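Local coordinates for lectin 2 (Agrocybe aegerita, PDB 4TQM), which binds N-acetylglucosamine-bearing sugars, which sit in pockets between neighbouring blades of its seven-bladed beta-propeller, at residues Val75-Ala80 / Ala102-Asp107; Tyr83-Asn88 / Asp95-Val100; Ser211-Phe216 / Ala241-Cys246; Ala249-Ala254 / Leu267-Phe272. The protein carries 1 engineered substitution. All coordinates share one frame; numbering follows the deposited sequence.

Contact 1. Residues Val75-Ala80 / Ala102-Asp107; sequences VGFGNA and ANFGYD. With NAG (2-acetamido-2-deoxy-beta-D-glucopyranose), chain B; NAG (2-acetamido-2-deoxy-beta-D-glucopyranose), chain C; GAL (beta-D-galactopyranose), chain D; NAG (2-acetamido-2-deoxy-beta-D-glucopyranose), chain E.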
# COMPACT_ATOMS: atom_id res chain seq x y z
N VAL A 75 -0.62 10.95 9.76
CA VAL A 75 0.77 11.37 9.56
C VAL A 75 0.95 12.09 8.23
O VAL A 75 0.45 11.63 7.20
CB VAL A 75 1.73 10.17 9.62
CG1 VAL A 75 3.18 10.64 9.58
CG2 VAL A 75 1.47 9.33 10.87
N GLY A 76 1.66 13.21 8.26
CA GLY A 76 1.90 13.99 7.06
C GLY A 76 3.33 14.49 6.90
O GLY A 76 3.83 15.27 7.71
N PHE A 77 3.99 14.00 5.85
CA PHE A 77 5.29 14.50 5.44
C PHE A 77 5.08 15.78 4.64
O PHE A 77 4.77 15.73 3.43
CB PHE A 77 6.01 13.46 4.57
CG PHE A 77 6.28 12.16 5.28
CD1 PHE A 77 7.50 11.93 5.89
CD2 PHE A 77 5.32 11.15 5.32
CE1 PHE A 77 7.76 10.73 6.54
CE2 PHE A 77 5.57 9.95 5.96
CZ PHE A 77 6.79 9.74 6.57
N GLY A 78 5.23 16.91 5.32
CA GLY A 78 4.98 18.22 4.74
C GLY A 78 6.26 18.98 4.44
O GLY A 78 7.27 18.38 4.08
N ASN A 79 6.23 20.30 4.60
CA ASN A 79 7.37 21.13 4.21
C ASN A 79 8.49 21.18 5.25
O ASN A 79 9.63 20.81 4.97
CB ASN A 79 6.92 22.54 3.83
CG ASN A 79 6.18 22.57 2.50
OD1 ASN A 79 6.47 21.77 1.60
ND2 ASN A 79 5.23 23.49 2.37
N ALA A 80 8.17 21.65 6.45
CA ALA A 80 9.19 21.85 7.47
C ALA A 80 9.50 20.58 8.26
O ALA A 80 10.41 20.56 9.10
CB ALA A 80 8.79 22.98 8.41
N ALA A 102 11.96 17.52 12.28
CA ALA A 102 12.28 18.45 11.20
C ALA A 102 13.13 17.78 10.12
O ALA A 102 14.26 18.21 9.84
CB ALA A 102 13.00 19.67 11.76
N ASN A 103 12.58 16.74 9.51
CA ASN A 103 13.24 16.06 8.39
C ASN A 103 12.20 15.32 7.55
O ASN A 103 11.00 15.39 7.85
CB ASN A 103 14.33 15.10 8.89
CG ASN A 103 15.46 14.93 7.89
OD1 ASN A 103 15.23 14.81 6.69
ND2 ASN A 103 16.69 14.91 8.39
N PHE A 104 12.65 14.63 6.51
CA PHE A 104 11.75 13.92 5.59
C PHE A 104 10.71 14.84 4.94
O PHE A 104 9.62 14.40 4.57
CB PHE A 104 11.05 12.75 6.29
CG PHE A 104 11.99 11.72 6.85
CD1 PHE A 104 12.56 10.76 6.02
CD2 PHE A 104 12.31 11.70 8.20
CE1 PHE A 104 13.43 9.80 6.53
CE2 PHE A 104 13.17 10.75 8.72
CZ PHE A 104 13.74 9.80 7.88
N GLY A 105 11.06 16.12 4.80
CA GLY A 105 10.14 17.11 4.26
C GLY A 105 10.60 17.70 2.95
O GLY A 105 11.76 17.57 2.57
N TYR A 106 9.68 18.36 2.24
CA TYR A 106 10.01 19.00 0.97
C TYR A 106 11.05 20.09 1.20
O TYR A 106 12.01 20.22 0.43
CB TYR A 106 8.76 19.58 0.31
CG TYR A 106 9.00 20.10 -1.10
CD1 TYR A 106 8.76 19.29 -2.21
CD2 TYR A 106 9.46 21.39 -1.32
CE1 TYR A 106 8.98 19.76 -3.49
CE2 TYR A 106 9.68 21.86 -2.60
CZ TYR A 106 9.44 21.05 -3.68
OH TYR A 106 9.66 21.52 -4.96
N ASP A 107 10.88 20.87 2.26
CA ASP A 107 11.87 21.87 2.62
C ASP A 107 12.94 21.27 3.53
O ASP A 107 14.12 21.26 3.19
CB ASP A 107 11.23 23.09 3.29
CG ASP A 107 10.42 23.92 2.32
OD1 ASP A 107 10.68 23.83 1.10
OD2 ASP A 107 9.54 24.68 2.77
C1 NAG B . 2.58 24.44 7.25
C2 NAG B . 2.00 23.04 7.21
C3 NAG B . 0.66 22.98 7.94
C4 NAG B . 0.82 23.56 9.34
C5 NAG B . 1.38 24.98 9.24
C6 NAG B . 1.56 25.61 10.61
C7 NAG B . 2.78 21.85 5.26
C8 NAG B . 2.52 21.39 3.85
N2 NAG B . 1.84 22.60 5.83
O3 NAG B . 0.22 21.65 8.01
O4 NAG B . -0.42 23.58 10.01
O5 NAG B . 2.63 24.94 8.58
O6 NAG B . 2.55 24.89 11.32
O7 NAG B . 3.82 21.54 5.83
C1 NAG C . 19.90 14.56 2.93
C2 NAG C . 18.61 13.83 3.30
C3 NAG C . 18.15 14.29 4.68
C4 NAG C . 19.28 14.05 5.68
C5 NAG C . 20.56 14.73 5.22
C6 NAG C . 21.71 14.40 6.17
C7 NAG C . 17.31 13.18 1.34
C8 NAG C . 16.18 13.54 0.41
N2 NAG C . 17.59 14.07 2.29
O3 NAG C . 16.99 13.59 5.07
O4 NAG C . 18.91 14.53 6.96
O5 NAG C . 20.90 14.34 3.90
O6 NAG C . 22.90 14.99 5.71
O7 NAG C . 17.92 12.12 1.18
C1 GAL D . 5.64 27.05 4.62
C2 GAL D . 5.10 25.68 5.01
C3 GAL D . 4.32 25.79 6.31
C4 GAL D . 5.18 26.45 7.39
C5 GAL D . 5.80 27.75 6.86
C6 GAL D . 6.76 28.35 7.89
O2 GAL D . 4.26 25.19 3.98
O3 GAL D . 3.94 24.50 6.73
O4 GAL D . 6.19 25.55 7.80
O5 GAL D . 6.50 27.50 5.66
O6 GAL D . 7.40 29.48 7.33
C1 NAG E . 9.02 28.61 0.82
C2 NAG E . 8.97 29.31 2.18
C3 NAG E . 8.41 28.37 3.23
C4 NAG E . 7.09 27.78 2.78
C5 NAG E . 7.19 27.20 1.37
C6 NAG E . 5.82 26.76 0.87
C7 NAG E . 10.47 31.00 3.02
C8 NAG E . 11.86 31.34 3.50
N2 NAG E . 10.29 29.76 2.57
O1 NAG E . 9.50 29.50 -0.16
O3 NAG E . 8.23 29.06 4.45
O4 NAG E . 6.71 26.77 3.68
O5 NAG E . 7.74 28.14 0.47
O6 NAG E . 4.99 27.90 0.77
O7 NAG E . 9.58 31.84 3.06

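Contact 2. Residues Tyr83-Asn88 / Asp95-Val100; sequences YVSVNN and DPPKMV. With NAG (2-acetamido-2-deoxy-beta-D-glucopyranose), chain B.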
# COMPACT_ATOMS: atom_id res chain seq x y z
N TYR A 83 4.32 15.95 10.45
CA TYR A 83 3.25 16.31 11.37
C TYR A 83 2.42 15.10 11.74
O TYR A 83 2.16 14.24 10.89
CB TYR A 83 2.35 17.37 10.73
CG TYR A 83 3.03 18.69 10.50
CD1 TYR A 83 2.84 19.75 11.39
CD2 TYR A 83 3.86 18.89 9.40
CE1 TYR A 83 3.46 20.97 11.18
CE2 TYR A 83 4.48 20.10 9.19
CZ TYR A 83 4.28 21.14 10.08
OH TYR A 83 4.90 22.35 9.88
N VAL A 84 2.00 15.03 13.00
CA VAL A 84 1.20 13.91 13.47
C VAL A 84 -0.01 14.39 14.27
O VAL A 84 0.14 15.11 15.26
CB VAL A 84 2.03 12.95 14.36
CG1 VAL A 84 1.17 11.79 14.84
CG2 VAL A 84 3.26 12.43 13.61
N SER A 85 -1.20 14.01 13.82
CA SER A 85 -2.43 14.19 14.58
C SER A 85 -2.81 12.85 15.20
O SER A 85 -3.33 11.96 14.53
CB SER A 85 -3.57 14.69 13.69
OG SER A 85 -3.49 16.09 13.48
N VAL A 86 -2.53 12.72 16.50
CA VAL A 86 -2.75 11.48 17.22
C VAL A 86 -4.24 11.14 17.33
O VAL A 86 -5.07 12.03 17.52
CB VAL A 86 -2.12 11.53 18.63
CG1 VAL A 86 -2.40 10.26 19.42
CG2 VAL A 86 -0.62 11.77 18.53
N ASN A 87 -4.56 9.87 17.17
CA ASN A 87 -5.90 9.36 17.43
C ASN A 87 -6.13 9.39 18.94
O ASN A 87 -5.56 8.58 19.67
CB ASN A 87 -6.02 7.93 16.90
CG ASN A 87 -7.45 7.42 16.90
OD1 ASN A 87 -8.25 7.76 17.77
ND2 ASN A 87 -7.77 6.58 15.92
N ASN A 88 -6.94 10.33 19.40
CA ASN A 88 -7.19 10.49 20.83
C ASN A 88 -8.23 9.52 21.35
O ASN A 88 -8.66 9.61 22.50
CB ASN A 88 -7.63 11.92 21.15
CG ASN A 88 -6.65 12.97 20.65
OD1 ASN A 88 -7.04 13.91 19.95
ND2 ASN A 88 -5.38 12.81 21.00
N ASP A 95 -6.05 18.27 16.85
CA ASP A 95 -6.03 19.40 15.93
C ASP A 95 -5.72 20.64 16.75
O ASP A 95 -6.49 21.00 17.64
CB ASP A 95 -7.40 19.55 15.25
CG ASP A 95 -7.38 20.50 14.07
OD1 ASP A 95 -6.38 21.23 13.89
OD2 ASP A 95 -8.39 20.54 13.32
N PRO A 96 -4.58 21.30 16.48
CA PRO A 96 -3.62 21.06 15.40
C PRO A 96 -2.70 19.86 15.65
O PRO A 96 -2.62 19.38 16.78
CB PRO A 96 -2.78 22.34 15.40
CG PRO A 96 -2.80 22.77 16.83
CD PRO A 96 -4.18 22.44 17.33
N PRO A 97 -2.03 19.37 14.59
CA PRO A 97 -1.04 18.30 14.76
C PRO A 97 0.24 18.82 15.40
O PRO A 97 0.39 20.03 15.57
CB PRO A 97 -0.75 17.88 13.32
CG PRO A 97 -1.04 19.10 12.51
CD PRO A 97 -2.23 19.73 13.18
N LYS A 98 1.14 17.91 15.75
CA LYS A 98 2.45 18.29 16.25
C LYS A 98 3.52 17.91 15.23
O LYS A 98 3.42 16.84 14.60
CB LYS A 98 2.74 17.60 17.59
CG LYS A 98 2.15 18.33 18.80
CD LYS A 98 1.93 17.38 19.98
CE LYS A 98 3.10 16.42 20.16
NZ LYS A 98 4.38 17.10 20.48
N MET A 99 4.51 18.76 15.04
CA MET A 99 5.66 18.39 14.21
C MET A 99 6.63 17.57 15.04
O MET A 99 7.24 18.09 15.98
CB MET A 99 6.38 19.60 13.63
CG MET A 99 7.68 19.18 12.93
SD MET A 99 8.67 20.53 12.31
CE MET A 99 7.52 21.21 11.13
N VAL A 100 6.79 16.31 14.68
CA VAL A 100 7.56 15.38 15.50
C VAL A 100 9.03 15.31 15.09
O VAL A 100 9.87 14.87 15.87
CB VAL A 100 6.93 13.98 15.49
CG1 VAL A 100 5.54 14.03 16.11
CG2 VAL A 100 6.85 13.44 14.07
C1 NAG B . 2.58 24.44 7.25
C2 NAG B . 2.00 23.04 7.21
C3 NAG B . 0.66 22.98 7.94
C4 NAG B . 0.82 23.56 9.34
C5 NAG B . 1.38 24.98 9.24
C6 NAG B . 1.56 25.61 10.61
C7 NAG B . 2.78 21.85 5.26
C8 NAG B . 2.52 21.39 3.85
N2 NAG B . 1.84 22.60 5.83
O3 NAG B . 0.22 21.65 8.01
O4 NAG B . -0.42 23.58 10.01
O5 NAG B . 2.63 24.94 8.58
O6 NAG B . 2.55 24.89 11.32
O7 NAG B . 3.82 21.54 5.83

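Contact 3. Residues Ser211-Phe216 / Ala241-Cys246; sequences SVIDNF and ADIIGC. With NAG (2-acetamido-2-deoxy-beta-D-glucopyranose), chain F.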
# COMPACT_ATOMS: atom_id res chain seq x y z
N SER A 211 21.46 -9.82 -4.26
CA SER A 211 20.72 -10.24 -5.45
C SER A 211 20.10 -11.61 -5.23
O SER A 211 20.81 -12.59 -4.99
CB SER A 211 21.66 -10.29 -6.66
OG SER A 211 21.02 -10.86 -7.78
N VAL A 212 18.78 -11.69 -5.32
CA VAL A 212 18.10 -12.96 -5.06
C VAL A 212 17.27 -13.47 -6.23
O VAL A 212 17.02 -14.67 -6.33
CB VAL A 212 17.24 -12.92 -3.78
CG1 VAL A 212 18.11 -12.69 -2.56
CG2 VAL A 212 16.16 -11.85 -3.88
N ILE A 213 16.83 -12.57 -7.11
CA ILE A 213 16.14 -13.04 -8.32
C ILE A 213 16.67 -12.37 -9.59
O ILE A 213 16.90 -11.17 -9.59
CB ILE A 213 14.60 -12.85 -8.24
CG1 ILE A 213 14.02 -13.57 -7.02
CG2 ILE A 213 13.92 -13.37 -9.50
CD1 ILE A 213 12.54 -13.28 -6.80
N ASP A 214 16.86 -13.14 -10.66
CA ASP A 214 17.24 -12.55 -11.95
C ASP A 214 16.02 -12.46 -12.87
O ASP A 214 16.00 -13.05 -13.95
CB ASP A 214 18.36 -13.34 -12.61
CG ASP A 214 19.65 -13.28 -11.82
OD1 ASP A 214 19.71 -12.55 -10.82
OD2 ASP A 214 20.62 -13.97 -12.22
N ASN A 215 15.02 -11.70 -12.43
CA ASN A 215 13.74 -11.60 -13.12
C ASN A 215 12.94 -10.48 -12.47
O ASN A 215 13.43 -9.84 -11.53
CB ASN A 215 12.98 -12.93 -13.00
CG ASN A 215 12.22 -13.28 -14.27
OD1 ASN A 215 11.50 -12.46 -14.83
ND2 ASN A 215 12.37 -14.52 -14.72
N PHE A 216 11.73 -10.24 -12.96
CA PHE A 216 10.83 -9.20 -12.43
C PHE A 216 11.36 -7.78 -12.55
O PHE A 216 10.89 -6.88 -11.85
CB PHE A 216 10.47 -9.48 -10.96
CG PHE A 216 9.63 -10.70 -10.75
CD1 PHE A 216 8.36 -10.79 -11.31
CD2 PHE A 216 10.10 -11.76 -9.98
CE1 PHE A 216 7.58 -11.92 -11.11
CE2 PHE A 216 9.32 -12.88 -9.78
CZ PHE A 216 8.06 -12.97 -10.35
N ALA A 241 6.98 -13.23 2.63
CA ALA A 241 6.50 -12.63 1.39
C ALA A 241 7.04 -13.37 0.17
O ALA A 241 8.25 -13.54 0.02
CB ALA A 241 6.87 -11.17 1.33
N ASP A 242 6.14 -13.82 -0.69
CA ASP A 242 6.52 -14.34 -1.99
C ASP A 242 6.46 -13.18 -2.97
O ASP A 242 6.01 -12.08 -2.62
CB ASP A 242 5.58 -15.45 -2.44
CG ASP A 242 5.44 -16.55 -1.41
OD1 ASP A 242 6.38 -17.36 -1.28
OD2 ASP A 242 4.39 -16.60 -0.73
N ILE A 243 6.92 -13.40 -4.20
CA ILE A 243 6.87 -12.34 -5.20
C ILE A 243 5.94 -12.75 -6.34
O ILE A 243 6.01 -13.88 -6.82
CB ILE A 243 8.27 -11.98 -5.72
CG1 ILE A 243 9.06 -11.26 -4.62
CG2 ILE A 243 8.18 -11.09 -6.96
CD1 ILE A 243 10.46 -10.87 -5.02
N ILE A 244 5.06 -11.84 -6.74
CA ILE A 244 4.18 -12.12 -7.87
C ILE A 244 4.02 -10.88 -8.75
O ILE A 244 3.79 -9.79 -8.25
CB ILE A 244 2.80 -12.65 -7.42
CG1 ILE A 244 1.88 -12.86 -8.62
CG2 ILE A 244 2.17 -11.71 -6.39
CD1 ILE A 244 0.55 -13.51 -8.26
N GLY A 245 4.14 -11.06 -10.06
CA GLY A 245 3.98 -9.94 -10.97
C GLY A 245 3.00 -10.26 -12.07
O GLY A 245 2.85 -11.42 -12.46
N CYS A 246 2.31 -9.24 -12.57
CA CYS A 246 1.44 -9.42 -13.72
C CYS A 246 2.21 -9.03 -14.97
O CYS A 246 2.30 -7.85 -15.32
CB CYS A 246 0.18 -8.56 -13.58
SG CYS A 246 -0.75 -8.86 -12.06
C1 NAG F . 8.67 -13.11 -20.16
C2 NAG F . 8.47 -12.59 -18.74
C3 NAG F . 9.64 -13.00 -17.86
C4 NAG F . 9.90 -14.51 -17.97
C5 NAG F . 9.98 -14.96 -19.42
C6 NAG F . 10.03 -16.49 -19.50
C7 NAG F . 7.12 -10.57 -18.60
C8 NAG F . 7.11 -9.08 -18.37
N2 NAG F . 8.31 -11.15 -18.75
O3 NAG F . 9.38 -12.67 -16.52
O4 NAG F . 11.10 -14.84 -17.31
O5 NAG F . 8.85 -14.51 -20.15
O6 NAG F . 10.05 -16.90 -20.85
O7 NAG F . 6.05 -11.18 -18.63

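Contact 4. Residues Ala249-Ala254 / Leu267-Phe272; sequences AGCWVA and LVINDF. With NAG (2-acetamido-2-deoxy-beta-D-glucopyranose), chain G; NAG (2-acetamido-2-deoxy-beta-D-glucopyranose), chain F.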
# COMPACT_ATOMS: atom_id res chain seq x y z
N ALA A 249 2.20 -12.52 -20.52
CA ALA A 249 1.35 -13.70 -20.75
C ALA A 249 0.55 -14.10 -19.51
O ALA A 249 -0.24 -15.05 -19.56
CB ALA A 249 2.19 -14.88 -21.24
N GLY A 250 0.76 -13.40 -18.41
CA GLY A 250 0.03 -13.71 -17.19
C GLY A 250 0.82 -13.42 -15.93
O GLY A 250 1.79 -12.66 -15.95
N CYS A 251 0.39 -14.03 -14.83
CA CYS A 251 1.02 -13.79 -13.53
C CYS A 251 2.16 -14.77 -13.28
O CYS A 251 2.00 -15.98 -13.41
CB CYS A 251 -0.01 -13.90 -12.41
SG CYS A 251 -1.36 -12.71 -12.54
N TRP A 252 3.32 -14.22 -12.91
CA TRP A 252 4.49 -15.03 -12.59
C TRP A 252 4.78 -14.95 -11.10
O TRP A 252 4.71 -13.88 -10.50
CB TRP A 252 5.71 -14.54 -13.37
CG TRP A 252 5.59 -14.67 -14.86
CD1 TRP A 252 4.99 -13.78 -15.71
CD2 TRP A 252 6.12 -15.72 -15.68
NE1 TRP A 252 5.10 -14.22 -17.01
CE2 TRP A 252 5.79 -15.41 -17.02
CE3 TRP A 252 6.83 -16.89 -15.42
CZ2 TRP A 252 6.15 -16.23 -18.09
CZ3 TRP A 252 7.19 -17.71 -16.48
CH2 TRP A 252 6.85 -17.37 -17.80
N VAL A 253 5.12 -16.09 -10.52
CA VAL A 253 5.38 -16.17 -9.09
C VAL A 253 6.76 -16.76 -8.81
O VAL A 253 7.17 -17.73 -9.44
CB VAL A 253 4.31 -17.04 -8.39
CG1 VAL A 253 4.76 -17.46 -6.99
CG2 VAL A 253 2.98 -16.31 -8.33
N ALA A 254 7.48 -16.14 -7.88
CA ALA A 254 8.64 -16.78 -7.27
C ALA A 254 8.32 -16.97 -5.80
O ALA A 254 7.96 -16.02 -5.09
CB ALA A 254 9.90 -15.94 -7.45
N LEU A 267 4.93 -19.37 -14.30
CA LEU A 267 3.66 -18.82 -14.77
C LEU A 267 2.50 -19.59 -14.15
O LEU A 267 2.29 -20.76 -14.46
CB LEU A 267 3.58 -18.88 -16.30
CG LEU A 267 2.34 -18.29 -16.97
CD1 LEU A 267 2.22 -16.81 -16.66
CD2 LEU A 267 2.38 -18.51 -18.47
N VAL A 268 1.75 -18.93 -13.27
CA VAL A 268 0.72 -19.61 -12.49
C VAL A 268 -0.71 -19.27 -12.94
O VAL A 268 -1.64 -20.04 -12.68
CB VAL A 268 0.86 -19.28 -10.99
CG1 VAL A 268 2.17 -19.82 -10.46
CG2 VAL A 268 0.76 -17.78 -10.77
N ILE A 269 -0.88 -18.13 -13.58
CA ILE A 269 -2.18 -17.70 -14.08
C ILE A 269 -2.02 -17.16 -15.49
O ILE A 269 -1.21 -16.27 -15.73
CB ILE A 269 -2.78 -16.58 -13.22
CG1 ILE A 269 -2.95 -17.05 -11.77
CG2 ILE A 269 -4.11 -16.11 -13.79
CD1 ILE A 269 -3.13 -15.93 -10.78
N ASN A 270 -2.80 -17.70 -16.43
CA ASN A 270 -2.73 -17.24 -17.81
C ASN A 270 -3.67 -16.07 -18.07
O ASN A 270 -4.46 -16.09 -19.02
CB ASN A 270 -3.02 -18.39 -18.78
CG ASN A 270 -2.05 -19.55 -18.61
OD1 ASN A 270 -0.93 -19.52 -19.12
ND2 ASN A 270 -2.48 -20.58 -17.88
N ASP A 271 -3.58 -15.06 -17.22
CA ASP A 271 -4.45 -13.89 -17.32
C ASP A 271 -3.89 -12.74 -16.51
O ASP A 271 -2.81 -12.86 -15.92
CB ASP A 271 -5.86 -14.24 -16.84
CG ASP A 271 -6.95 -13.52 -17.61
OD1 ASP A 271 -6.73 -12.35 -18.00
OD2 ASP A 271 -8.02 -14.13 -17.83
N PHE A 272 -4.62 -11.62 -16.49
CA PHE A 272 -4.24 -10.40 -15.77
C PHE A 272 -3.04 -9.67 -16.38
O PHE A 272 -2.50 -8.75 -15.76
CB PHE A 272 -3.99 -10.66 -14.28
CG PHE A 272 -5.21 -11.12 -13.53
CD1 PHE A 272 -6.25 -10.24 -13.27
CD2 PHE A 272 -5.29 -12.42 -13.05
CE1 PHE A 272 -7.37 -10.66 -12.56
CE2 PHE A 272 -6.40 -12.84 -12.34
CZ PHE A 272 -7.44 -11.96 -12.10
C1 NAG G . -11.19 -9.70 -21.29
C2 NAG G . -10.31 -9.63 -20.05
C3 NAG G . -9.49 -10.90 -19.90
C4 NAG G . -10.43 -12.11 -19.90
C5 NAG G . -11.35 -12.07 -21.12
C6 NAG G . -12.36 -13.21 -21.03
C7 NAG G . -9.70 -7.41 -19.31
C8 NAG G . -8.62 -6.37 -19.19
N2 NAG G . -9.45 -8.46 -20.09
O3 NAG G . -8.78 -10.87 -18.68
O4 NAG G . -9.69 -13.31 -19.91
O5 NAG G . -12.03 -10.83 -21.21
O6 NAG G . -13.18 -13.22 -22.17
O7 NAG G . -10.77 -7.27 -18.71
C1 NAG F . 8.67 -13.11 -20.16
C2 NAG F . 8.47 -12.59 -18.74
C3 NAG F . 9.64 -13.00 -17.86
C4 NAG F . 9.90 -14.51 -17.97
C5 NAG F . 9.98 -14.96 -19.42
C6 NAG F . 10.03 -16.49 -19.50
C7 NAG F . 7.12 -10.57 -18.60
C8 NAG F . 7.11 -9.08 -18.37
N2 NAG F . 8.31 -11.15 -18.75
O3 NAG F . 9.38 -12.67 -16.52
O4 NAG F . 11.10 -14.84 -17.31
O5 NAG F . 8.85 -14.51 -20.15
O6 NAG F . 10.05 -16.90 -20.85
O7 NAG F . 6.05 -11.18 -18.63
O HOH W 1 -0.19 -17.37 -20.79
O HOH W 2 -2.57 -14.41 -21.07

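Contact 1. Residues Val75-Ala80 / Ala102-Asp107
N79 and Y106 lie side by side on the rim of a seven-bladed beta-propeller, where the turn after strand 73-77 meets the loop leaving the same blade; the pair illustrates how one asparagine can serve both protein and sugar. Backbone bonds join the segments: Y106 N gives its hydrogen to G78 O (3.0 Å), and D107 N gives a more bent bond to N79 O. With CG anti to its carbonyl carbon (chi1 -72°), N79 packs OD1 against Y106 CB (3.4 Å). The same OD1 is hydrogen-bonded to H59 NE2, consistent with an amide rotation that leaves ND2 facing the galactose, to whose O2 it donates. The carboxylate of D107 stacks on this amide, the planes 26° apart, with D107 OD2 3.5 Å from N79 CB. The backbone N of N79 points almost straight at the acetamido O7 of the N-acetylglucosamine linked to that galactose. Further in, F77 turns its ring edge to F104, with CD1 3.5 Å from F104 O. N103 works for the next pocket: its OD1 accepts F104 N and O3 of an N-acetylglucosamine there, while N103 ND2 donates to O4 of that sugar (2.7 Å, 172°).

Contact 2. Residues Tyr83-Asn88 / Asp95-Val100
Strands 83-85 and 98-100 run antiparallel but strongly twisted, their directions 128° apart, and form the outer hairpin of a beta-propeller blade. V84 and K98 are a hydrogen-bonded pair: V84 N donates to K98 O (2.8 Å), and K98 N returns the bond to V84 O. Y83 and M99 are the adjoining non-hydrogen-bonded pair, and their side chains share one face of the sheet. There M99 makes a Met-aromatic contact with Y83. Its CB stands over one face of the ring, near the rim, while SD lies obliquely 5.4 Å from the centroid. The chain of M99 runs extended to SD and then bends (chi3 -62°), which folds the methyl CE back to 3.1 Å from Y83 OH, a tight approach. V84 CG2, on the face away from Y83, meets V100 CG1 at 3.7 Å, the two side chains crossing at about a right angle. P97 ends the pairing: its ring presses CB against S85 OG (3.3 Å), whose hydrogen bond goes to A94 O. Y83 also lines the pocket of an N-acetylglucosamine, touching it at van der Waals distance: CE2 lies 3.7 Å from the acetamido O7 of the sugar, and OH is equally far from its ring oxygen O5.

Contact 3. Residues Ser211-Phe216 / Ala241-Cys246
The interface between two successive blades of the beta-propeller is joined here by apolar side chains, with a sugar pocket at its outer end. Strand 210-213 is an edge strand of one four-stranded sheet, and strand 242-246 belongs to the next. No hydrogen bond links them. Instead F216 and I243 slide past each other in opposite directions: I243 CG2, anti to its own backbone N, is laid over one face of the F216 ring in a CH-pi contact, 3.7 Å from the centroid and 20° off the normal. CE1 of the same ring reaches G245 N at 3.7 Å. The CG1 branch of I243 runs off at about a right angle to CG2, and its CD1 meets I213 CD1 tip to tip at 3.6 Å. V195 packs on all three of these side chains. F216 directly follows N215, whose ND2 donates to O4 of an N-acetylglucosamine (2.9 Å) and whose OD1 receives the hydroxyl O3 (2.7 Å). That OD1 also accepts F216 N, within the carbonyl plane, which would restrain the amide. The apolar packing between blades thus lies beside the inter-blade sugar site of this propeller lectin, which N215 lines with W223, G221 and K248.

Contact 4. Residues Ala249-Ala254 / Leu267-Phe272
With CG anti to the carbonyl carbon in W252 (chi1 -63°) and anti to the backbone N in L267 (chi1 -177°), the two side chains cross on one face of their hairpin. L267 CB then sits over the six-membered ring of the indole, 3.8 Å from its centroid and only 8° off the normal. An N-acetylglucosamine lies on the opposite side, its C4 over the rim of that face, so the indole has leucine on one face and, offset, the sugar on the other. L267 CD1 reaches C251 O (3.4 Å). C251 N donates to I269 O and C251 O accepts V268 N, nearly head-on; V268 and I269 both facing C251 make a classic beta bulge. Beyond it, V253 CG2 packs on V268 CG2, and C251 SG rests 3.8 Å from F272 CB, with the ring of F272 placed obliquely to the sulfur. G250, lacking a side chain, lets I269 O and D271 O each approach its CA to 3.2 Å. A water donates to both A249 O and N270 OD1, tying the turn to the loop. D271 grips another N-acetylglucosamine with both carboxylate oxygens, OD1 taking O3 (2.6 Å) and OD2 taking O4 (2.8 Å); OD1 also accepts F272 N on its anti side, which would restrain the group. The whole is the bulged outer hairpin of a beta-propeller blade, bordering two sugar sites.

In the fold
The four contacts fall into two groups well apart in the propeller, with contacts 2 and 4 on opposite sides of its centre, about 43 Å between their own centres. Contacts 1 and 2 share the sheet built from strands 60-64, 73-77, 82-85 and 98-101; their centres are 13 Å apart, and along the chain contact 2 falls between the two halves of contact 1. Contacts 3 and 4 follow in sequence, 12 Å apart, and meet in the sheet that contains strands 242-246 and 251-254. Both members of each group touch one common N-acetylglucosamine. N103, N215 and D271 each bond to sugar O3 and O4, the asparagines through OD1 and ND2, D271 through both carboxylate oxygens, consistent with a repeated site that could allow multivalent binding.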